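Long-range contacts in glycosyl hydrolase, family 31/fibronectin type III domain protein (PDB 4UAP), which binds N-acetylgalactosamine as a calcium-containing, beta-sandwich carbohydrate-binding module of a family 31 glycoside hydrolase: residues 55-60 and 140-145; 19-24 and 35-40. One frame throughout, in Å; residues are numbered along the deposited sequence.

Contact 1: 55-60 and 140-145; sequences FEMTFE and LAINEI. With CA (calcium ion), chain D.
Phe59 and Phe55 bring the two aromatic rings of this contact, and each is met obliquely by a single aliphatic methyl. CZ of Phe59 stands 3.7 Å from CD1 of Ile145, with CE1 a little farther from the same methyl, so it is the far end of the ring that touches; the two side chains cross at about a right angle. At Phe55 the approach is looser: Leu140 CD2 is 4.5 Å from Phe55 CB, and lies obliquely to the ring. Between the two rings sits Met57, whose thioether meets Ile142 tip to tip, CE lying 3.8 Å from Ile142 CD1. A bend at chi3 (-78°) sets that CE, and the SD atom also comes within 4.3 Å of Ile145 CD1. Together these side chains bridge the core of a beta-sandwich: strand 55-60 belongs to one sheet and strand 141-145 to the other, their axes 11.4 Å apart and inclined by 24°. Such spacing is spanned by side chains alone, and long flexible methionine, flat phenylalanine and branched isoleucine and leucine fill it with apolar side chains that need no polar partner. Strand 125-133 flanks Phe59 and Leu140, while Ile72 packs on Ile142 and Ile145. Asn143 and Glu144 interrupt the run of apolar residues and both bind calcium, at 2.3 Å each, but differently: Asn143 gives its carbonyl O, while its ND2 bonds Thr29 O and Ser31 OG, and Glu144 gives the side-chain oxygen OE2. A carboxylate suits a divalent cation, and the other oxygen of Glu144, OE1, is hydrogen-bonded to Gly27 N. Lys23, Asp26, Thr28 and Ser35 bind the same ion.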
ATOM      1  N   PHE A  55       1.012  -8.331  -4.433  1.00 10.91           N
ATOM      2  CA  PHE A  55       2.111  -7.915  -3.569  1.00  9.59           C
ATOM      3  C   PHE A  55       1.591  -7.601  -2.167  1.00 10.22           C
ATOM      4  O   PHE A  55       0.730  -6.744  -1.982  1.00  8.21           O
ATOM      5  CB  PHE A  55       2.850  -6.701  -4.150  1.00  8.50           C
ATOM      6  CG  PHE A  55       4.021  -6.273  -3.320  1.00 10.97           C
ATOM      7  CD1 PHE A  55       5.172  -7.051  -3.285  1.00  8.93           C
ATOM      8  CD2 PHE A  55       3.971  -5.110  -2.563  1.00  7.60           C
ATOM      9  CE1 PHE A  55       6.255  -6.680  -2.513  1.00 10.11           C
ATOM     10  CE2 PHE A  55       5.049  -4.732  -1.776  1.00  7.32           C
ATOM     11  CZ  PHE A  55       6.197  -5.520  -1.751  1.00  8.06           C
ATOM     12  N   GLU A  56       2.138  -8.302  -1.187  1.00  8.77           N
ATOM     13  CA  GLU A  56       1.673  -8.238   0.187  1.00  9.65           C
ATOM     14  C   GLU A  56       2.541  -7.307   1.023  1.00  8.75           C
ATOM     15  O   GLU A  56       3.769  -7.436   1.048  1.00 10.49           O
ATOM     16  CB  GLU A  56       1.670  -9.651   0.772  1.00 11.17           C
ATOM     17  CG  GLU A  56       1.152  -9.794   2.172  1.00 20.37           C
ATOM     18  CD  GLU A  56       1.317 -11.226   2.671  1.00 26.40           C
ATOM     19  OE1 GLU A  56       2.395 -11.544   3.224  1.00 30.55           O
ATOM     20  OE2 GLU A  56       0.386 -12.034   2.468  1.00 25.30           O
ATOM     21  N   MET A  57       1.891  -6.364   1.697  1.00  6.10           N
ATOM     22  CA  MET A  57       2.559  -5.389   2.552  1.00  7.05           C
ATOM     23  C   MET A  57       2.040  -5.565   3.983  1.00  8.08           C
ATOM     24  O   MET A  57       0.835  -5.465   4.225  1.00  5.96           O
ATOM     25  CB  MET A  57       2.295  -3.962   2.055  1.00  4.26           C
ATOM     26  CG  MET A  57       2.909  -3.618   0.686  1.00  7.85           C
ATOM     27  SD  MET A  57       2.074  -2.245  -0.189  1.00  1.82           S
ATOM     28  CE  MET A  57       0.633  -3.090  -0.836  1.00  9.23           C
ATOM     29  N   THR A  58       2.943  -5.841   4.918  1.00  5.91           N
ATOM     30  CA  THR A  58       2.553  -6.106   6.300  1.00  6.94           C
ATOM     31  C   THR A  58       2.897  -4.929   7.203  1.00  9.25           C
ATOM     32  O   THR A  58       4.029  -4.445   7.196  1.00  9.33           O
ATOM     33  CB  THR A  58       3.233  -7.367   6.837  1.00  7.35           C
ATOM     34  OG1 THR A  58       2.829  -8.486   6.037  1.00  7.43           O
ATOM     35  CG2 THR A  58       2.852  -7.612   8.314  1.00  8.48           C
ATOM     36  N   PHE A  59       1.912  -4.480   7.976  1.00  7.14           N
ATOM     37  CA  PHE A  59       2.087  -3.349   8.880  1.00  6.35           C
ATOM     38  C   PHE A  59       1.835  -3.790  10.315  1.00  9.40           C
ATOM     39  O   PHE A  59       0.797  -4.368  10.622  1.00  8.08           O
ATOM     40  CB  PHE A  59       1.144  -2.206   8.505  1.00  4.72           C
ATOM     41  CG  PHE A  59       1.383  -1.666   7.115  1.00  6.98           C
ATOM     42  CD1 PHE A  59       0.787  -2.264   6.016  1.00  7.40           C
ATOM     43  CD2 PHE A  59       2.227  -0.590   6.911  1.00  6.78           C
ATOM     44  CE1 PHE A  59       1.012  -1.781   4.728  1.00  6.05           C
ATOM     45  CE2 PHE A  59       2.450  -0.089   5.626  1.00  7.86           C
ATOM     46  CZ  PHE A  59       1.841  -0.700   4.538  1.00  5.67           C
ATOM     47  N   GLU A  60       2.789  -3.512  11.188  1.00  9.31           N
ATOM     48  CA  GLU A  60       2.663  -3.911  12.578  1.00 15.06           C
ATOM     49  C   GLU A  60       2.847  -2.723  13.503  1.00 17.50           C
ATOM     50  O   GLU A  60       3.624  -1.806  13.222  1.00 14.97           O
ATOM     51  CB  GLU A  60       3.681  -4.992  12.917  1.00 14.31           C
ATOM     52  CG  GLU A  60       3.467  -6.287  12.187  1.00 16.32           C
ATOM     53  CD  GLU A  60       4.594  -7.265  12.433  1.00 30.71           C
ATOM     54  OE1 GLU A  60       5.649  -7.124  11.774  1.00 30.56           O
ATOM     55  OE2 GLU A  60       4.433  -8.168  13.289  1.00 33.54           O
ATOM     56  N   LEU A 140       3.272  -1.525 -10.275  1.00  6.76           N
ATOM     57  CA  LEU A 140       2.534  -1.016  -9.121  1.00  5.78           C
ATOM     58  C   LEU A 140       3.239   0.202  -8.558  1.00  7.89           C
ATOM     59  O   LEU A 140       4.456   0.177  -8.367  1.00  7.48           O
ATOM     60  CB  LEU A 140       2.419  -2.089  -8.024  1.00  6.54           C
ATOM     61  CG  LEU A 140       1.682  -1.630  -6.761  1.00  9.46           C
ATOM     62  CD1 LEU A 140       0.190  -1.436  -7.057  1.00  7.08           C
ATOM     63  CD2 LEU A 140       1.898  -2.602  -5.620  1.00  9.73           C
ATOM     64  N   ALA A 141       2.477   1.255  -8.276  1.00  4.61           N
ATOM     65  CA  ALA A 141       3.018   2.441  -7.628  1.00  5.54           C
ATOM     66  C   ALA A 141       2.078   2.886  -6.522  1.00  7.46           C
ATOM     67  O   ALA A 141       0.886   3.080  -6.750  1.00  9.05           O
ATOM     68  CB  ALA A 141       3.228   3.572  -8.640  1.00  5.97           C
ATOM     69  N   ILE A 142       2.621   3.047  -5.320  1.00  6.77           N
ATOM     70  CA  ILE A 142       1.861   3.561  -4.188  1.00  5.64           C
ATOM     71  C   ILE A 142       2.644   4.701  -3.540  1.00  6.58           C
ATOM     72  O   ILE A 142       3.831   4.550  -3.262  1.00  6.90           O
ATOM     73  CB  ILE A 142       1.579   2.446  -3.155  1.00  5.52           C
ATOM     74  CG1 ILE A 142       0.751   1.325  -3.802  1.00  7.33           C
ATOM     75  CG2 ILE A 142       0.879   3.020  -1.921  1.00  5.41           C
ATOM     76  CD1 ILE A 142       0.580   0.072  -2.892  1.00  8.73           C
ATOM     77  N   ASN A 143       1.992   5.842  -3.316  1.00  6.87           N
ATOM     78  CA  ASN A 143       2.663   6.998  -2.716  1.00  5.55           C
ATOM     79  C   ASN A 143       2.936   6.840  -1.227  1.00  4.92           C
ATOM     80  O   ASN A 143       3.990   7.207  -0.733  1.00  6.51           O
ATOM     81  CB  ASN A 143       1.825   8.269  -2.909  1.00  5.96           C
ATOM     82  CG  ASN A 143       1.540   8.569  -4.355  1.00  7.90           C
ATOM     83  OD1 ASN A 143       2.063   7.908  -5.258  1.00  6.09           O
ATOM     84  ND2 ASN A 143       0.711   9.589  -4.592  1.00  6.67           N
ATOM     85  N   GLU A 144       1.954   6.319  -0.505  1.00  5.71           N
ATOM     86  CA  GLU A 144       1.989   6.355   0.949  1.00  7.64           C
ATOM     87  C   GLU A 144       0.803   5.578   1.471  1.00  7.09           C
ATOM     88  O   GLU A 144      -0.228   5.502   0.807  1.00  7.05           O
ATOM     89  CB  GLU A 144       1.941   7.806   1.473  1.00  7.47           C
ATOM     90  CG  GLU A 144       2.181   7.951   3.003  1.00  8.32           C
ATOM     91  CD  GLU A 144       3.658   8.120   3.367  1.00  9.62           C
ATOM     92  OE1 GLU A 144       3.974   8.302   4.559  1.00 10.34           O
ATOM     93  OE2 GLU A 144       4.515   8.070   2.458  1.00 10.31           O
ATOM     94  N   ILE A 145       0.953   4.989   2.650  1.00  6.96           N
ATOM     95  CA  ILE A 145      -0.184   4.435   3.360  1.00  8.40           C
ATOM     96  C   ILE A 145      -0.135   5.003   4.767  1.00 11.57           C
ATOM     97  O   ILE A 145       0.888   4.896   5.438  1.00  8.38           O
ATOM     98  CB  ILE A 145      -0.171   2.888   3.384  1.00 10.34           C
ATOM     99  CG1 ILE A 145      -0.259   2.347   1.946  1.00  6.70           C
ATOM    100  CG2 ILE A 145      -1.333   2.364   4.243  1.00  9.59           C
ATOM    101  CD1 ILE A 145      -0.161   0.799   1.821  1.00  7.36           C
TER
HETATM  102 CA    CA D 202       5.735   8.057   0.491  1.00  7.87          CA

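Contact 2: 19-24 and 35-40; sequences MGLDKL and SRMDLK. With CA (calcium ion), chain D.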
ATOM      1  N   MET A  19      13.030   2.729  -4.041  1.00 11.30           N
ATOM      2  CA  MET A  19      11.581   2.905  -3.989  1.00  8.90           C
ATOM      3  C   MET A  19      10.964   1.748  -3.208  1.00  8.78           C
ATOM      4  O   MET A  19      10.004   1.120  -3.653  1.00  7.69           O
ATOM      5  CB  MET A  19      10.998   2.989  -5.413  1.00  7.29           C
ATOM      6  CG  MET A  19      11.735   3.991  -6.322  1.00  9.31           C
ATOM      7  SD  MET A  19      11.000   4.241  -7.973  1.00  4.18           S
ATOM      8  CE  MET A  19       9.587   5.231  -7.546  1.00  9.58           C
ATOM      9  N   GLY A  20      11.530   1.466  -2.035  1.00 12.42           N
ATOM     10  CA  GLY A  20      11.125   0.309  -1.254  1.00  9.77           C
ATOM     11  C   GLY A  20      10.016   0.573  -0.247  1.00  9.14           C
ATOM     12  O   GLY A  20       9.356   1.608  -0.288  1.00  7.95           O
ATOM     13  N   LEU A  21       9.826  -0.379   0.663  1.00  8.63           N
ATOM     14  CA  LEU A  21       8.735  -0.351   1.639  1.00 10.67           C
ATOM     15  C   LEU A  21       8.714   0.912   2.493  1.00  8.52           C
ATOM     16  O   LEU A  21       7.657   1.375   2.896  1.00  9.24           O
ATOM     17  CB  LEU A  21       8.827  -1.583   2.552  1.00  9.70           C
ATOM     18  CG  LEU A  21       8.614  -2.931   1.853  1.00 12.07           C
ATOM     19  CD1 LEU A  21       8.920  -4.104   2.793  1.00 14.41           C
ATOM     20  CD2 LEU A  21       7.206  -3.021   1.328  1.00  6.76           C
ATOM     21  N   ASP A  22       9.895   1.450   2.778  1.00 10.19           N
ATOM     22  CA  ASP A  22      10.028   2.639   3.607  1.00 10.73           C
ATOM     23  C   ASP A  22       9.283   3.833   3.022  1.00 11.92           C
ATOM     24  O   ASP A  22       8.823   4.709   3.761  1.00 10.04           O
ATOM     25  CB  ASP A  22      11.510   2.981   3.797  1.00 15.08           C
ATOM     26  CG  ASP A  22      12.225   3.222   2.474  1.00 23.56           C
ATOM     27  OD1 ASP A  22      12.380   2.258   1.693  1.00 24.39           O
ATOM     28  OD2 ASP A  22      12.631   4.374   2.211  1.00 29.19           O
ATOM     29  N   LYS A  23       9.140   3.856   1.698  1.00  9.73           N
ATOM     30  CA  LYS A  23       8.453   4.965   1.023  1.00  8.80           C
ATOM     31  C   LYS A  23       6.938   4.931   1.246  1.00  8.24           C
ATOM     32  O   LYS A  23       6.229   5.868   0.882  1.00  8.23           O
ATOM     33  CB  LYS A  23       8.773   4.954  -0.479  1.00  8.61           C
ATOM     34  CG  LYS A  23      10.249   5.247  -0.807  1.00 10.61           C
ATOM     35  CD  LYS A  23      10.644   6.646  -0.324  1.00 13.28           C
ATOM     36  CE  LYS A  23      12.119   6.966  -0.602  1.00 15.06           C
ATOM     37  NZ  LYS A  23      12.358   7.372  -2.017  1.00 22.43           N
ATOM     38  N   LEU A  24       6.436   3.848   1.829  1.00  7.29           N
ATOM     39  CA  LEU A  24       5.016   3.778   2.174  1.00  7.73           C
ATOM     40  C   LEU A  24       4.720   4.578   3.435  1.00  9.27           C
ATOM     41  O   LEU A  24       3.584   4.987   3.665  1.00  8.99           O
ATOM     42  CB  LEU A  24       4.561   2.325   2.382  1.00  8.49           C
ATOM     43  CG  LEU A  24       4.586   1.385   1.176  1.00  9.23           C
ATOM     44  CD1 LEU A  24       4.312  -0.073   1.619  1.00  9.96           C
ATOM     45  CD2 LEU A  24       3.581   1.839   0.108  1.00  5.36           C
ATOM     46  N   SER A  35       8.648  10.002  -3.798  1.00 10.63           N
ATOM     47  CA  SER A  35       7.708   9.686  -2.707  1.00 10.45           C
ATOM     48  C   SER A  35       7.283   8.216  -2.645  1.00  7.62           C
ATOM     49  O   SER A  35       6.846   7.733  -1.596  1.00  7.94           O
ATOM     50  CB  SER A  35       6.433  10.536  -2.832  1.00 11.45           C
ATOM     51  OG  SER A  35       6.711  11.928  -2.843  1.00 14.90           O
ATOM     52  N   ARG A  36       7.395   7.510  -3.765  1.00  6.99           N
ATOM     53  CA  ARG A  36       6.647   6.268  -3.959  1.00  7.48           C
ATOM     54  C   ARG A  36       7.390   4.975  -3.651  1.00  8.45           C
ATOM     55  O   ARG A  36       8.619   4.914  -3.738  1.00  7.56           O
ATOM     56  CB  ARG A  36       6.157   6.178  -5.414  1.00  7.50           C
ATOM     57  CG  ARG A  36       5.317   7.345  -5.902  1.00  8.56           C
ATOM     58  CD  ARG A  36       4.587   6.955  -7.185  1.00  6.83           C
ATOM     59  NE  ARG A  36       5.493   6.293  -8.124  1.00  8.28           N
ATOM     60  CZ  ARG A  36       6.184   6.912  -9.078  1.00 11.81           C
ATOM     61  NH1 ARG A  36       6.073   8.230  -9.258  1.00  7.86           N
ATOM     62  NH2 ARG A  36       6.988   6.205  -9.861  1.00  9.36           N
ATOM     63  N   MET A  37       6.613   3.947  -3.306  1.00  6.69           N
ATOM     64  CA  MET A  37       7.017   2.549  -3.421  1.00  7.08           C
ATOM     65  C   MET A  37       6.543   2.033  -4.781  1.00  8.44           C
ATOM     66  O   MET A  37       5.354   2.134  -5.102  1.00  7.38           O
ATOM     67  CB  MET A  37       6.411   1.696  -2.293  1.00  6.57           C
ATOM     68  CG  MET A  37       6.847   0.209  -2.296  1.00  9.46           C
ATOM     69  SD  MET A  37       5.609  -0.979  -1.686  1.00  3.11           S
ATOM     70  CE  MET A  37       4.588  -1.040  -3.146  1.00  6.56           C
ATOM     71  N   ASP A  38       7.468   1.493  -5.573  1.00  7.82           N
ATOM     72  CA  ASP A  38       7.167   0.959  -6.897  1.00  7.76           C
ATOM     73  C   ASP A  38       7.669  -0.482  -7.018  1.00  6.72           C
ATOM     74  O   ASP A  38       8.761  -0.803  -6.552  1.00  5.58           O
ATOM     75  CB  ASP A  38       7.835   1.794  -8.003  1.00  6.50           C
ATOM     76  CG  ASP A  38       7.051   3.061  -8.388  1.00  8.74           C
ATOM     77  OD1 ASP A  38       6.218   3.576  -7.606  1.00  6.90           O
ATOM     78  OD2 ASP A  38       7.299   3.550  -9.508  1.00  9.86           O
ATOM     79  N   LEU A  39       6.887  -1.335  -7.668  1.00  5.12           N
ATOM     80  CA  LEU A  39       7.394  -2.609  -8.160  1.00  7.63           C
ATOM     81  C   LEU A  39       8.544  -2.318  -9.127  1.00  9.33           C
ATOM     82  O   LEU A  39       8.591  -1.232  -9.710  1.00  4.98           O
ATOM     83  CB  LEU A  39       6.279  -3.388  -8.855  1.00  7.27           C
ATOM     84  CG  LEU A  39       5.934  -4.746  -8.250  1.00 11.22           C
ATOM     85  CD1 LEU A  39       5.530  -4.597  -6.791  1.00  7.43           C
ATOM     86  CD2 LEU A  39       4.840  -5.436  -9.070  1.00  9.07           C
ATOM     87  N   LYS A  40       9.460  -3.269  -9.304  1.00  6.36           N
ATOM     88  CA  LYS A  40      10.618  -3.056 -10.179  1.00  7.09           C
ATOM     89  C   LYS A  40      10.238  -2.471 -11.540  1.00  8.93           C
ATOM     90  O   LYS A  40       9.343  -2.982 -12.224  1.00  7.08           O
ATOM     91  CB  LYS A  40      11.381  -4.367 -10.403  1.00  8.78           C
ATOM     92  CG  LYS A  40      12.246  -4.821  -9.238  1.00 13.73           C
ATOM     93  CD  LYS A  40      13.033  -6.077  -9.619  1.00 18.77           C
ATOM     94  CE  LYS A  40      13.832  -6.608  -8.435  1.00 30.23           C
ATOM     95  NZ  LYS A  40      14.548  -5.526  -7.705  1.00 31.49           N
TER
HETATM   96 CA    CA D 202       5.735   8.057   0.491  1.00  7.87          CA
HETATM   97  O   HOH W   1      10.699   6.612  -4.151  1.00 12.61           O
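The calcium site and the sugar pocket of this module meet where the loop 19-24, with its 3-10 segment 21-24, packs against residues 35-40, the short strand 37-38 included. Lys23 O and Ser35 O bind the calcium ion at 2.3 and 2.4 Å, and their shared metal explains how two carbonyl oxygens can lie so close together; Asp26, Thr28, Asn143 and Glu144 complete the site. One direct backbone bond ties the segments, Asp38 N to Met19 O at 3.2 Å. A water accepts from Lys23 NZ and donates to Arg36 O, while the ammonium also finds Ser34. Lys23 CB, near the backbone, lies 3.3 Å from Arg36 O. On the pocket side, Arg36 grips Asp38 side-on: Arg36 NE bonds Asp38 OD1 at 2.9 Å and Arg36 NH2 bonds Asp38 OD2 at 2.7 Å, the latter nearly straight at 177°. Both bonds use the syn side of the carboxylate, and the acid lies at the guanidinium edge, in its plane, which limits the rotation of Arg36; Asp33 is a second acidic partner. Met19 CE lies over the flat face of the Asp38 carboxylate, 3.4 Å from Asp38 CG, and obliquely near Arg36 NH2. Facing the core, Met37 has its CG anti to the backbone N (chi1 -177°), and its SD lies 3.7 Å from Leu24 CD1, with Leu21 alongside: apolar residues where the sandwich interior begins. Arg36 touches the bound N-acetylgalactosamine and Trp41 is another pocket residue, as expected of a carbohydrate-binding module whose sugar site is built from loops at one end of a beta-sandwich.

How the contacts relate
Contact 2 closes before contact 1 opens, so the two come in series along the chain, with centres about 8 Å apart. Strand 37-38 pairs antiparallel with strand 141-149, placing a part of each contact in the same sheet, while strand 55-61 belongs to the facing one. Probable backbone hydrogen bonds, Ile142 O with Met37 N and Ile145 N with Leu24 O, stitch them together. Contact 1 lies near the centre of the chain and joins the two sheets; contact 2 sits farther out. Both supply ligands to one calcium ion, which probably helps hold 19-24 and 35-40 to strand 141-149, near the Arg36 that touches the sugar.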